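PDB 4EVF: giardin subunit alpha-1 from Giardia intestinalis, which binds phospholipids such as phosphatidylserine in a calcium-dependent way and takes part in parasite attachment to the intestinal mucosa and in cytoskeletal remodelling. Local coordinates for residues K40-S45 with P51-K56; E63-M68 with R247-T252; E141-H146 with Y218-A223; R161-F166 with E191-Q196; H264-Y269 with G273-R278. All blocks are in the same frame, centred on the assembly; numbering follows the deposited sequence.

Interaction 1: residues K40-S45 with P51-K56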
# COMPACT_ATOMS: atom_id res chain seq x y z
N LYS A 40 -5.55 -1.00 -22.99
CA LYS A 40 -5.43 -1.78 -24.22
C LYS A 40 -6.26 -1.17 -25.34
O LYS A 40 -5.79 -1.05 -26.46
CB LYS A 40 -5.81 -3.25 -24.03
CG LYS A 40 -4.71 -4.09 -23.40
CD LYS A 40 -5.02 -5.57 -23.51
CE LYS A 40 -5.00 -6.03 -24.97
NZ LYS A 40 -3.67 -6.52 -25.41
N ALA A 41 -7.50 -0.79 -25.04
CA ALA A 41 -8.38 -0.21 -26.05
C ALA A 41 -7.76 1.10 -26.52
O ALA A 41 -7.78 1.43 -27.70
CB ALA A 41 -9.76 0.02 -25.48
N TYR A 42 -7.18 1.82 -25.58
CA TYR A 42 -6.62 3.12 -25.89
C TYR A 42 -5.49 3.03 -26.91
O TYR A 42 -5.45 3.81 -27.86
CB TYR A 42 -6.14 3.79 -24.61
CG TYR A 42 -5.71 5.22 -24.83
CD1 TYR A 42 -6.60 6.27 -24.64
CD2 TYR A 42 -4.42 5.51 -25.26
CE1 TYR A 42 -6.20 7.59 -24.86
CE2 TYR A 42 -4.01 6.82 -25.47
CZ TYR A 42 -4.90 7.85 -25.27
OH TYR A 42 -4.49 9.14 -25.48
N VAL A 43 -4.56 2.10 -26.71
CA VAL A 43 -3.41 2.04 -27.59
C VAL A 43 -3.82 1.53 -28.98
O VAL A 43 -3.32 2.01 -29.99
CB VAL A 43 -2.23 1.21 -27.01
CG1 VAL A 43 -2.56 -0.27 -26.99
CG2 VAL A 43 -0.98 1.46 -27.82
N ALA A 44 -4.74 0.58 -29.01
CA ALA A 44 -5.31 0.10 -30.27
C ALA A 44 -5.96 1.25 -31.05
O ALA A 44 -5.73 1.41 -32.25
CB ALA A 44 -6.32 -1.02 -30.01
N SER A 45 -6.76 2.04 -30.35
CA SER A 45 -7.51 3.13 -30.97
C SER A 45 -6.66 4.27 -31.47
O SER A 45 -6.91 4.80 -32.55
CB SER A 45 -8.55 3.70 -29.99
OG SER A 45 -9.52 2.73 -29.70
N PRO A 51 -0.37 5.95 -20.64
CA PRO A 51 0.57 6.67 -19.76
C PRO A 51 1.49 7.63 -20.52
O PRO A 51 1.80 8.71 -20.00
CB PRO A 51 1.38 5.54 -19.11
CG PRO A 51 1.09 4.29 -19.95
CD PRO A 51 -0.30 4.49 -20.44
N ASP A 52 1.92 7.27 -21.73
CA ASP A 52 2.76 8.16 -22.53
C ASP A 52 2.00 9.42 -22.97
O ASP A 52 2.56 10.51 -23.03
CB ASP A 52 3.33 7.44 -23.77
CG ASP A 52 4.41 6.43 -23.41
OD1 ASP A 52 4.86 6.41 -22.25
OD2 ASP A 52 4.81 5.64 -24.30
N ASP A 53 0.72 9.26 -23.29
CA ASP A 53 -0.09 10.41 -23.71
C ASP A 53 -0.35 11.32 -22.51
O ASP A 53 -0.22 12.54 -22.60
CB ASP A 53 -1.39 9.95 -24.37
CG ASP A 53 -1.28 9.89 -25.90
OD1 ASP A 53 -0.17 10.12 -26.42
OD2 ASP A 53 -2.30 9.61 -26.57
N ILE A 54 -0.70 10.71 -21.38
CA ILE A 54 -0.86 11.45 -20.13
C ILE A 54 0.39 12.26 -19.78
O ILE A 54 0.30 13.45 -19.48
CB ILE A 54 -1.21 10.49 -18.98
CG1 ILE A 54 -2.53 9.79 -19.27
CG2 ILE A 54 -1.27 11.23 -17.64
CD1 ILE A 54 -2.84 8.68 -18.30
N LYS A 55 1.55 11.62 -19.83
CA LYS A 55 2.80 12.31 -19.52
C LYS A 55 3.01 13.51 -20.43
O LYS A 55 3.45 14.57 -19.98
CB LYS A 55 3.99 11.35 -19.64
CG LYS A 55 5.33 12.04 -19.43
CD LYS A 55 6.47 11.03 -19.43
CE LYS A 55 7.80 11.70 -19.06
NZ LYS A 55 8.90 10.70 -18.91
N LYS A 56 2.68 13.35 -21.71
CA LYS A 56 2.88 14.43 -22.67
C LYS A 56 1.89 15.57 -22.45
O LYS A 56 2.20 16.72 -22.75
CB LYS A 56 2.79 13.92 -24.11
CG LYS A 56 3.87 12.90 -24.47
CD LYS A 56 3.89 12.63 -25.97
CE LYS A 56 4.51 11.27 -26.30
NZ LYS A 56 6.00 11.26 -26.31
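Tyr42 and Asp53 face each other from two consecutive helices, 32-46 and 50-57, which stay far enough apart here that the CA atoms of this pair are 10.0 Å from one another and the backbones do not meet. The gap is bridged by a single pair of side chains. A chi1 of -173° swings the Tyr42 ring away from its own backbone N and off the first helix toward the second, and its hydroxyl donates a hydrogen bond to Asp53 OD2. The OH to OD2 separation, 2.5 Å, is very short. OD2 reaches the ring in its own plane and at its edge, lying 3.5 Å from Tyr42 CE2, so neither ring face is used in this meeting. The carboxylate stands almost upright to that ring, the two planes being 87° apart. Both residues are buried, and the same oxygen also forms a salt bridge with Lys48 NZ from the turn that links the helices. OD2 is thus gripped by a hydroxyl and an ammonium, an arrangement that would be expected to favour the ionised acid. Lys12 adds a long, weak ion pair. Tyr42 packs on Lys12 and Ile15 of helix 4-16, while Ile54 and Lys55 join helix 50-57 to helix 62-70 through Leu67, Met68 and Glu64.

Interaction 2: residues E63-M68 with R247-T252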
# COMPACT_ATOMS: atom_id res chain seq x y z
N GLU A 63 1.47 14.50 -9.42
CA GLU A 63 0.13 14.41 -9.99
C GLU A 63 0.14 13.62 -11.30
O GLU A 63 -0.65 12.70 -11.48
CB GLU A 63 -0.47 15.80 -10.25
CG GLU A 63 -0.89 16.57 -9.00
CD GLU A 63 0.24 17.36 -8.39
OE1 GLU A 63 1.39 17.17 -8.85
OE2 GLU A 63 -0.02 18.18 -7.47
N GLU A 64 1.04 14.00 -12.20
CA GLU A 64 1.12 13.32 -13.49
C GLU A 64 1.59 11.88 -13.29
O GLU A 64 1.02 10.95 -13.85
CB GLU A 64 2.03 14.08 -14.47
CG GLU A 64 3.40 13.46 -14.68
CD GLU A 64 4.11 14.03 -15.89
OE1 GLU A 64 5.31 13.72 -16.05
OE2 GLU A 64 3.48 14.77 -16.68
N SER A 65 2.60 11.70 -12.45
CA SER A 65 3.14 10.37 -12.17
C SER A 65 2.06 9.41 -11.67
O SER A 65 1.97 8.27 -12.14
CB SER A 65 4.29 10.44 -11.17
OG SER A 65 5.41 11.08 -11.74
N LEU A 66 1.25 9.89 -10.72
CA LEU A 66 0.13 9.13 -10.18
C LEU A 66 -0.87 8.72 -11.27
O LEU A 66 -1.30 7.56 -11.34
CB LEU A 66 -0.58 9.92 -9.08
CG LEU A 66 -1.93 9.39 -8.58
CD1 LEU A 66 -1.84 7.93 -8.17
CD2 LEU A 66 -2.48 10.22 -7.41
N LEU A 67 -1.25 9.68 -12.11
CA LEU A 67 -2.22 9.42 -13.18
C LEU A 67 -1.70 8.40 -14.20
O LEU A 67 -2.45 7.52 -14.64
CB LEU A 67 -2.65 10.73 -13.85
CG LEU A 67 -3.40 11.67 -12.89
CD1 LEU A 67 -3.70 13.04 -13.52
CD2 LEU A 67 -4.67 11.02 -12.37
N MET A 68 -0.43 8.52 -14.55
CA MET A 68 0.28 7.53 -15.37
C MET A 68 0.25 6.15 -14.74
O MET A 68 -0.06 5.16 -15.42
CB MET A 68 1.75 7.93 -15.56
CG MET A 68 1.96 9.22 -16.34
SD MET A 68 3.69 9.72 -16.37
CE MET A 68 4.47 8.35 -17.23
N ARG A 247 4.29 9.36 -0.87
CA ARG A 247 3.49 8.27 -0.29
C ARG A 247 2.10 8.17 -0.90
O ARG A 247 1.61 7.08 -1.16
CB ARG A 247 3.35 8.43 1.22
CG ARG A 247 2.29 7.51 1.83
CD ARG A 247 2.92 6.49 2.78
NE ARG A 247 3.23 7.11 4.04
CZ ARG A 247 4.01 6.61 4.99
NH1 ARG A 247 4.62 5.43 4.85
NH2 ARG A 247 4.19 7.31 6.09
N MET A 248 1.45 9.31 -1.09
CA MET A 248 0.10 9.27 -1.64
C MET A 248 0.13 8.71 -3.05
O MET A 248 -0.79 7.99 -3.45
CB MET A 248 -0.60 10.63 -1.56
CG MET A 248 -1.12 10.95 -0.16
SD MET A 248 -2.09 9.63 0.61
CE MET A 248 -3.62 9.80 -0.33
N ARG A 249 1.19 9.02 -3.79
CA ARG A 249 1.32 8.54 -5.16
C ARG A 249 1.59 7.03 -5.18
O ARG A 249 1.02 6.30 -6.00
CB ARG A 249 2.42 9.28 -5.91
CG ARG A 249 2.66 8.70 -7.30
CD ARG A 249 4.14 8.64 -7.64
NE ARG A 249 4.40 7.70 -8.73
CZ ARG A 249 5.57 7.57 -9.33
NH1 ARG A 249 6.59 8.34 -8.97
NH2 ARG A 249 5.73 6.68 -10.31
N ARG A 250 2.46 6.58 -4.28
CA ARG A 250 2.72 5.15 -4.18
C ARG A 250 1.44 4.38 -3.88
O ARG A 250 1.02 3.56 -4.69
CB ARG A 250 3.81 4.84 -3.14
CG ARG A 250 5.20 5.32 -3.58
CD ARG A 250 6.28 4.80 -2.64
NE ARG A 250 6.10 5.27 -1.27
CZ ARG A 250 6.74 6.32 -0.73
NH1 ARG A 250 7.62 7.00 -1.45
NH2 ARG A 250 6.50 6.66 0.53
N ILE A 251 0.79 4.66 -2.76
CA ILE A 251 -0.34 3.84 -2.35
C ILE A 251 -1.60 4.04 -3.19
O ILE A 251 -2.36 3.10 -3.43
CB ILE A 251 -0.66 3.96 -0.83
CG1 ILE A 251 -1.41 5.25 -0.50
CG2 ILE A 251 0.61 3.87 0.01
CD1 ILE A 251 -1.53 5.48 1.01
N THR A 252 -1.82 5.27 -3.67
CA THR A 252 -2.98 5.51 -4.53
C THR A 252 -2.78 4.85 -5.91
O THR A 252 -3.68 4.18 -6.41
CB THR A 252 -3.29 7.01 -4.69
OG1 THR A 252 -3.28 7.62 -3.39
CG2 THR A 252 -4.65 7.21 -5.32
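Van der Waals packing of Leu66 and Ser65 on Arg249 and Thr252 carries the contact. The two helical segments run nearly parallel, 7° between their directions, with axes 9.3 Å apart at their closest. Leu66 CB rests 3.9 Å from Arg249 CG, where the arginine chain leaves its helix, and further along Leu66 CD1 meets Thr252 CB at 3.9 Å.

A second kind of contact sets a methylene against a charged plane. The Arg249 chain, bent at its second torsion, lays its guanidinium flat over Ser65, whose CB sits 3.6 Å from the plane, over its centre.

The polar bonds lie beside this packing. Arg249 NE forms a salt bridge with Asp69 OD2, which helps fix the rotation of the guanidinium against Ser65. Thr252 OG1 turns back to Met248 O, at a short 2.5 Å, and is also bonded to Trp292 NE1. That carbonyl also accepts from Thr252 N. Pairing of the first and fourth repeats in this way is characteristic of the annexin core.

Interaction 3: residues E141-H146 with Y218-A223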
# COMPACT_ATOMS: atom_id res chain seq x y z
N GLU A 141 11.53 -9.81 5.80
CA GLU A 141 12.00 -10.99 5.07
C GLU A 141 10.93 -12.09 5.07
O GLU A 141 10.61 -12.67 4.04
CB GLU A 141 13.28 -11.54 5.70
CG GLU A 141 13.84 -12.72 4.93
CD GLU A 141 15.15 -13.21 5.50
OE1 GLU A 141 15.39 -13.03 6.71
OE2 GLU A 141 15.94 -13.79 4.73
N LYS A 142 10.38 -12.36 6.25
CA LYS A 142 9.37 -13.41 6.38
C LYS A 142 8.04 -12.98 5.75
O LYS A 142 7.31 -13.79 5.18
CB LYS A 142 9.17 -13.74 7.86
CG LYS A 142 8.29 -14.94 8.13
CD LYS A 142 9.01 -15.95 9.00
CE LYS A 142 9.59 -15.28 10.22
NZ LYS A 142 10.44 -16.22 10.99
N TRP A 143 7.74 -11.69 5.83
CA TRP A 143 6.55 -11.15 5.19
C TRP A 143 6.57 -11.39 3.68
O TRP A 143 5.58 -11.81 3.09
CB TRP A 143 6.44 -9.65 5.46
CG TRP A 143 5.09 -9.10 5.15
CD1 TRP A 143 4.65 -8.62 3.95
CD2 TRP A 143 4.02 -8.94 6.08
NE1 TRP A 143 3.35 -8.18 4.08
CE2 TRP A 143 2.94 -8.36 5.37
CE3 TRP A 143 3.86 -9.24 7.43
CZ2 TRP A 143 1.72 -8.08 5.99
CZ3 TRP A 143 2.64 -8.95 8.04
CH2 TRP A 143 1.59 -8.37 7.32
N MET A 144 7.72 -11.10 3.06
CA MET A 144 7.86 -11.24 1.61
C MET A 144 7.64 -12.67 1.13
O MET A 144 7.25 -12.90 -0.02
CB MET A 144 9.22 -10.70 1.15
CG MET A 144 9.31 -9.17 1.21
SD MET A 144 10.90 -8.43 0.83
CE MET A 144 11.21 -8.92 -0.86
N ALA A 145 7.87 -13.64 2.01
CA ALA A 145 7.69 -15.05 1.66
C ALA A 145 6.22 -15.38 1.43
O ALA A 145 5.89 -16.33 0.72
CB ALA A 145 8.29 -15.95 2.74
N HIS A 146 5.33 -14.60 2.04
CA HIS A 146 3.90 -14.86 1.94
C HIS A 146 3.58 -16.34 2.14
O HIS A 146 2.81 -16.94 1.38
CB HIS A 146 3.34 -14.33 0.62
CG HIS A 146 3.27 -12.83 0.55
ND1 HIS A 146 2.29 -12.11 1.20
CD2 HIS A 146 4.07 -11.92 -0.05
CE1 HIS A 146 2.48 -10.82 1.00
NE2 HIS A 146 3.55 -10.68 0.24
N TYR A 218 3.62 -2.29 13.61
CA TYR A 218 2.36 -1.55 13.62
C TYR A 218 1.66 -1.64 12.26
O TYR A 218 0.45 -1.87 12.18
CB TYR A 218 2.61 -0.09 14.00
CG TYR A 218 1.39 0.66 14.50
CD1 TYR A 218 0.38 0.00 15.19
CD2 TYR A 218 1.24 2.02 14.25
CE1 TYR A 218 -0.74 0.69 15.65
CE2 TYR A 218 0.13 2.71 14.71
CZ TYR A 218 -0.86 2.05 15.40
OH TYR A 218 -1.96 2.74 15.84
N CYS A 219 2.43 -1.47 11.18
CA CYS A 219 1.84 -1.59 9.84
C CYS A 219 1.35 -3.02 9.63
O CYS A 219 0.27 -3.25 9.07
CB CYS A 219 2.83 -1.18 8.75
SG CYS A 219 3.09 0.65 8.63
N ALA A 220 2.16 -3.99 10.06
CA ALA A 220 1.83 -5.41 9.93
C ALA A 220 0.50 -5.73 10.62
O ALA A 220 -0.36 -6.45 10.07
CB ALA A 220 2.94 -6.25 10.50
N HIS A 221 0.34 -5.20 11.83
CA HIS A 221 -0.91 -5.27 12.58
C HIS A 221 -2.13 -4.78 11.78
O HIS A 221 -3.12 -5.50 11.65
CB HIS A 221 -0.76 -4.47 13.89
CG HIS A 221 -2.06 -4.11 14.53
ND1 HIS A 221 -2.83 -5.03 15.22
CD2 HIS A 221 -2.73 -2.93 14.61
CE1 HIS A 221 -3.92 -4.44 15.68
NE2 HIS A 221 -3.88 -3.17 15.32
N PHE A 222 -2.06 -3.56 11.25
CA PHE A 222 -3.14 -3.03 10.42
C PHE A 222 -3.35 -3.87 9.16
O PHE A 222 -4.50 -4.13 8.77
CB PHE A 222 -2.87 -1.58 10.01
CG PHE A 222 -3.11 -0.58 11.11
CD1 PHE A 222 -2.12 0.33 11.47
CD2 PHE A 222 -4.31 -0.55 11.79
CE1 PHE A 222 -2.33 1.25 12.49
CE2 PHE A 222 -4.53 0.37 12.81
CZ PHE A 222 -3.53 1.26 13.15
N ALA A 223 -2.26 -4.29 8.53
CA ALA A 223 -2.34 -5.07 7.29
C ALA A 223 -3.14 -6.34 7.56
O ALA A 223 -4.05 -6.67 6.79
CB ALA A 223 -0.96 -5.43 6.78
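Trp143 with Ala220 and Ala223 belongs to the interface between the second and third annexin repeats, where helix 135-145 meets helix 211-225. The benzo end of the indole does the touching: CZ3 lies 3.7 Å from Ala220 CB, and CZ2 is 3.9 Å from Ala223 CB. Between them CH2 reaches the same Ala223 methyl, also at 3.9 Å. The two methyls, three residues apart and so on one side of their helix, meet the ring at a slant, neither squarely over a face nor along an edge. The first torsion of Trp143, -165°, sends the indole off its helix across the gap, which is wide: the nearest CA atoms, those of Trp143 and Ala220, are 8.8 Å apart. In annexins the second and third repeats pair as one module, and here a large ring against two small residues is one of the contacts across that pairing. Ile100 of helix 92-100 packs on both Trp143 and Ala223, and Arg148 makes a cation-pi contact with the indole. At the helix end, Trp143 O accepts a hydrogen bond from the backbone N of His146 and lies 3.4 Å above the centre of that imidazole's plane.

Interaction 4: residues R161-F166 with E191-Q196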
# COMPACT_ATOMS: atom_id res chain seq x y z
N ARG A 161 -0.57 -16.90 24.50
CA ARG A 161 0.81 -17.15 24.09
C ARG A 161 1.46 -15.87 23.53
O ARG A 161 2.64 -15.61 23.76
CB ARG A 161 0.91 -18.27 23.04
CG ARG A 161 0.41 -19.64 23.51
CD ARG A 161 0.81 -20.74 22.52
NE ARG A 161 -0.33 -21.46 21.95
CZ ARG A 161 -1.02 -22.41 22.59
NH1 ARG A 161 -0.70 -22.73 23.84
NH2 ARG A 161 -2.03 -23.02 21.99
N LEU A 162 0.68 -15.10 22.78
CA LEU A 162 1.17 -13.86 22.17
C LEU A 162 1.53 -12.88 23.28
O LEU A 162 2.63 -12.33 23.30
CB LEU A 162 0.10 -13.26 21.25
CG LEU A 162 0.49 -12.60 19.91
CD1 LEU A 162 -0.29 -11.30 19.66
CD2 LEU A 162 1.99 -12.34 19.81
N ASP A 163 0.58 -12.66 24.19
CA ASP A 163 0.80 -11.81 25.36
C ASP A 163 2.03 -12.21 26.17
O ASP A 163 2.79 -11.36 26.62
CB ASP A 163 -0.44 -11.84 26.27
CG ASP A 163 -0.23 -11.10 27.58
OD1 ASP A 163 -0.43 -9.87 27.63
OD2 ASP A 163 0.13 -11.76 28.58
N GLN A 164 2.21 -13.51 26.36
CA GLN A 164 3.37 -14.01 27.10
C GLN A 164 4.64 -13.70 26.32
O GLN A 164 5.65 -13.32 26.89
CB GLN A 164 3.23 -15.51 27.40
CG GLN A 164 2.08 -15.85 28.34
CD GLN A 164 1.84 -17.35 28.46
OE1 GLN A 164 2.09 -18.12 27.53
NE2 GLN A 164 1.35 -17.77 29.63
N ALA A 165 4.58 -13.84 25.00
CA ALA A 165 5.72 -13.49 24.15
C ALA A 165 6.10 -12.01 24.29
O ALA A 165 7.28 -11.68 24.39
CB ALA A 165 5.44 -13.84 22.70
N PHE A 166 5.10 -11.12 24.27
CA PHE A 166 5.36 -9.69 24.46
C PHE A 166 5.99 -9.44 25.83
O PHE A 166 6.99 -8.72 25.96
CB PHE A 166 4.07 -8.87 24.33
CG PHE A 166 3.68 -8.55 22.91
CD1 PHE A 166 2.51 -9.05 22.36
CD2 PHE A 166 4.48 -7.71 22.13
CE1 PHE A 166 2.15 -8.75 21.06
CE2 PHE A 166 4.11 -7.41 20.83
CZ PHE A 166 2.95 -7.92 20.29
N GLU A 191 -8.85 -9.47 18.94
CA GLU A 191 -10.01 -9.20 19.76
C GLU A 191 -9.91 -9.91 21.11
O GLU A 191 -10.24 -9.33 22.16
CB GLU A 191 -11.29 -9.61 19.04
CG GLU A 191 -12.36 -8.54 19.06
CD GLU A 191 -13.00 -8.34 17.70
OE1 GLU A 191 -13.52 -9.34 17.15
OE2 GLU A 191 -12.96 -7.20 17.19
N ALA A 192 -9.47 -11.16 21.08
CA ALA A 192 -9.33 -11.92 22.31
C ALA A 192 -8.24 -11.28 23.17
O ALA A 192 -8.39 -11.14 24.39
CB ALA A 192 -9.01 -13.37 22.02
N PHE A 193 -7.15 -10.86 22.52
CA PHE A 193 -6.04 -10.20 23.19
C PHE A 193 -6.52 -8.99 23.99
O PHE A 193 -6.38 -8.92 25.21
CB PHE A 193 -5.03 -9.73 22.15
CG PHE A 193 -3.68 -9.41 22.72
CD1 PHE A 193 -3.41 -8.15 23.25
CD2 PHE A 193 -2.66 -10.35 22.70
CE1 PHE A 193 -2.17 -7.85 23.76
CE2 PHE A 193 -1.41 -10.06 23.21
CZ PHE A 193 -1.17 -8.81 23.74
N LYS A 194 -7.09 -8.04 23.26
CA LYS A 194 -7.73 -6.86 23.83
C LYS A 194 -8.67 -7.21 24.99
O LYS A 194 -8.58 -6.62 26.07
CB LYS A 194 -8.47 -6.10 22.73
CG LYS A 194 -9.62 -5.19 23.18
CD LYS A 194 -10.96 -5.93 23.29
CE LYS A 194 -11.47 -6.44 21.94
NZ LYS A 194 -12.61 -7.40 22.08
N ALA A 195 -9.57 -8.17 24.77
CA ALA A 195 -10.56 -8.50 25.79
C ALA A 195 -9.96 -9.05 27.08
O ALA A 195 -10.45 -8.77 28.17
CB ALA A 195 -11.62 -9.45 25.24
N GLN A 196 -8.89 -9.83 26.97
CA GLN A 196 -8.39 -10.53 28.16
C GLN A 196 -7.18 -9.89 28.84
O GLN A 196 -6.96 -10.10 30.03
CB GLN A 196 -8.14 -12.01 27.87
CG GLN A 196 -7.11 -12.30 26.79
CD GLN A 196 -7.25 -13.71 26.22
OE1 GLN A 196 -6.28 -14.49 26.21
NE2 GLN A 196 -8.44 -14.04 25.74
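Phe193 is the knob of this contact: the far end of its ring is pushed against helix 155-167, where Leu162, Asp163 and Phe166 receive it. The segments are steeply inclined, with a signed crossing angle of -68°, and their axes come no nearer than 10.7 Å, a distance the aromatic ring spans. Turned away from its own N by a chi1 of -163°, the Phe193 ring stands straight out of helix 183-196. Its CE2 atom does most of the touching. It comes 3.4 Å from the backbone N of Asp163, which lies near the ring plane at the edge, and 3.7 Å from Asp163 CB. For Asp163, then, it is the methylene and backbone that pack, with the carboxylate tilted 57° against the ring. Leu162 meets the ring with one methyl, CD1 lying 3.9 Å from Phe193 CE2, its side chain running at about a right angle to that of Phe193. Phe166 CD1 comes obliquely to Phe193 CZ, 3.9 Å away. No hydrogen bond links the segments. Ile201 of helix 201-208 touches both Leu162 and Phe193, Ala204 and Ile208 pack on Phe166, and Ala159 adds a further touch to Phe193. A helix laid steeply over others and fixed through apolar side chains fits the annexin repeat, whose third helix runs across a bundle made by the other four; here it is seen in the third repeat.

Interaction 5: residues H264-Y269 with G273-R278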
# COMPACT_ATOMS: atom_id res chain seq x y z
N HIS A 264 -13.92 4.80 5.50
CA HIS A 264 -14.74 4.42 6.64
C HIS A 264 -13.86 4.09 7.84
O HIS A 264 -14.16 4.48 8.98
CB HIS A 264 -15.65 3.25 6.28
CG HIS A 264 -16.52 3.52 5.09
ND1 HIS A 264 -17.63 4.34 5.16
CD2 HIS A 264 -16.44 3.11 3.80
CE1 HIS A 264 -18.20 4.41 3.96
NE2 HIS A 264 -17.49 3.67 3.13
N ALA A 265 -12.77 3.39 7.58
CA ALA A 265 -11.82 3.06 8.63
C ALA A 265 -11.06 4.30 9.07
O ALA A 265 -10.45 4.32 10.14
CB ALA A 265 -10.84 2.00 8.14
N TYR A 266 -11.09 5.33 8.24
CA TYR A 266 -10.38 6.57 8.53
C TYR A 266 -11.05 7.37 9.66
O TYR A 266 -10.43 8.26 10.25
CB TYR A 266 -10.27 7.44 7.27
CG TYR A 266 -9.28 8.56 7.42
CD1 TYR A 266 -7.94 8.38 7.09
CD2 TYR A 266 -9.67 9.80 7.92
CE1 TYR A 266 -7.02 9.40 7.23
CE2 TYR A 266 -8.75 10.83 8.07
CZ TYR A 266 -7.43 10.62 7.73
OH TYR A 266 -6.50 11.63 7.86
N LYS A 267 -12.30 7.05 9.94
CA LYS A 267 -13.08 7.80 10.93
C LYS A 267 -12.43 7.85 12.31
O LYS A 267 -12.71 8.76 13.10
CB LYS A 267 -14.50 7.24 11.03
CG LYS A 267 -15.29 7.41 9.75
N ILE A 268 -11.55 6.89 12.60
CA ILE A 268 -10.83 6.93 13.86
C ILE A 268 -9.81 8.08 13.90
O ILE A 268 -9.36 8.48 14.97
CB ILE A 268 -10.12 5.59 14.17
CG1 ILE A 268 -9.03 5.30 13.14
CG2 ILE A 268 -11.12 4.45 14.21
CD1 ILE A 268 -8.34 3.98 13.34
N TYR A 269 -9.44 8.60 12.74
CA TYR A 269 -8.51 9.72 12.68
C TYR A 269 -9.24 11.04 12.45
O TYR A 269 -8.87 12.07 12.99
CB TYR A 269 -7.45 9.50 11.60
CG TYR A 269 -6.81 8.14 11.69
CD1 TYR A 269 -7.08 7.17 10.73
CD2 TYR A 269 -5.96 7.82 12.74
CE1 TYR A 269 -6.51 5.92 10.81
CE2 TYR A 269 -5.37 6.57 12.82
CZ TYR A 269 -5.65 5.62 11.85
OH TYR A 269 -5.08 4.36 11.93
N GLY A 273 -11.59 13.18 3.61
CA GLY A 273 -11.76 14.26 2.65
C GLY A 273 -11.27 15.61 3.17
O GLY A 273 -10.50 16.31 2.50
N THR A 274 -11.72 15.97 4.37
CA THR A 274 -11.29 17.22 5.01
C THR A 274 -9.78 17.28 5.23
O THR A 274 -9.15 18.31 4.96
CB THR A 274 -12.01 17.42 6.35
OG1 THR A 274 -13.41 17.61 6.11
CG2 THR A 274 -11.45 18.64 7.09
N ASP A 275 -9.20 16.18 5.71
CA ASP A 275 -7.76 16.12 5.96
C ASP A 275 -6.92 16.25 4.70
O ASP A 275 -5.89 16.94 4.70
CB ASP A 275 -7.38 14.85 6.73
CG ASP A 275 -7.86 14.88 8.17
OD1 ASP A 275 -8.37 15.93 8.60
OD2 ASP A 275 -7.74 13.84 8.87
N ILE A 276 -7.33 15.58 3.63
CA ILE A 276 -6.60 15.71 2.37
C ILE A 276 -6.68 17.14 1.87
O ILE A 276 -5.71 17.69 1.33
CB ILE A 276 -7.15 14.76 1.30
CG1 ILE A 276 -6.76 13.32 1.64
CG2 ILE A 276 -6.63 15.17 -0.07
CD1 ILE A 276 -7.41 12.25 0.73
N GLU A 277 -7.85 17.74 2.06
CA GLU A 277 -8.10 19.11 1.65
C GLU A 277 -7.07 20.04 2.28
O GLU A 277 -6.45 20.88 1.62
CB GLU A 277 -9.51 19.51 2.08
CG GLU A 277 -10.43 19.82 0.93
CD GLU A 277 -10.08 21.13 0.27
OE1 GLU A 277 -9.63 22.05 0.98
OE2 GLU A 277 -10.26 21.24 -0.97
N ARG A 278 -6.87 19.86 3.58
CA ARG A 278 -5.99 20.73 4.33
C ARG A 278 -4.52 20.49 4.00
O ARG A 278 -3.76 21.44 3.77
CB ARG A 278 -6.22 20.52 5.83
CG ARG A 278 -5.42 21.47 6.70
CD ARG A 278 -5.61 21.16 8.17
NE ARG A 278 -4.87 19.97 8.56
CZ ARG A 278 -5.44 18.79 8.77
NH1 ARG A 278 -6.75 18.67 8.65
NH2 ARG A 278 -4.69 17.75 9.12
O HOH W 1 -7.20 13.94 11.88
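The Tyr266 ring carries Tyr269 CB on one face, 3.9 Å above the plane and offset toward the rim, and meets Asp275 OD2 at its edge, in plane. There Tyr266 OH donates a 2.7 Å hydrogen bond to Asp275 OD2, which accepts with its anti lone pair, the one pointing away from OD1. Ring and carboxylate are turned 69° against each other. What brings the phenol over toward helix 272-279 is the near-extended first torsion of Tyr266 (chi1 -166°).

Asp275 has further partners. A water joins the two segments, donating to Tyr269 O at 2.7 Å and to Asp275 OD2 at 3.1 Å. OD1 pairs with Arg278 one turn on: the NH1 to OD1 salt bridge is 3.2 Å long, and OD1 lies near the guanidinium plane while NH1 stands well above the plane of the carboxylate. The nearby arginine would be expected to stabilise the charged acid. Asn236 ND2, from helix 227-240, is also hydrogen-bonded to the Tyr266 hydroxyl, so this oxygen has partners on two elements. A tyrosine reaching over the turn to an aspartate of the next helix thus ties successive elements of the fourth annexin repeat.

In the fold
Interactions 1, 4 and 5 each act within one annexin repeat, whereas 2 and 3 join repeats, first to fourth and second to third. The centres of the latter two are about 12 Å from the centre of the chain, those of 1 and 4 about 25 and 27 Å; yet 1, 3 and 4 are buried, 2 and 5 only partly, so depth and burial do not run together. Interactions 1 and 5 rest on a tyrosine-aspartate hydrogen bond, 3 on an indole against alanine methyls, 4 on a phenyl ring against leucine, phenylalanine and an aspartate's backbone and methylene; 2 adds an arginine. Interaction 1 touches 2 where helices 50-57 and 62-70 meet, and 3 touches 5 through Phe222 and Tyr269.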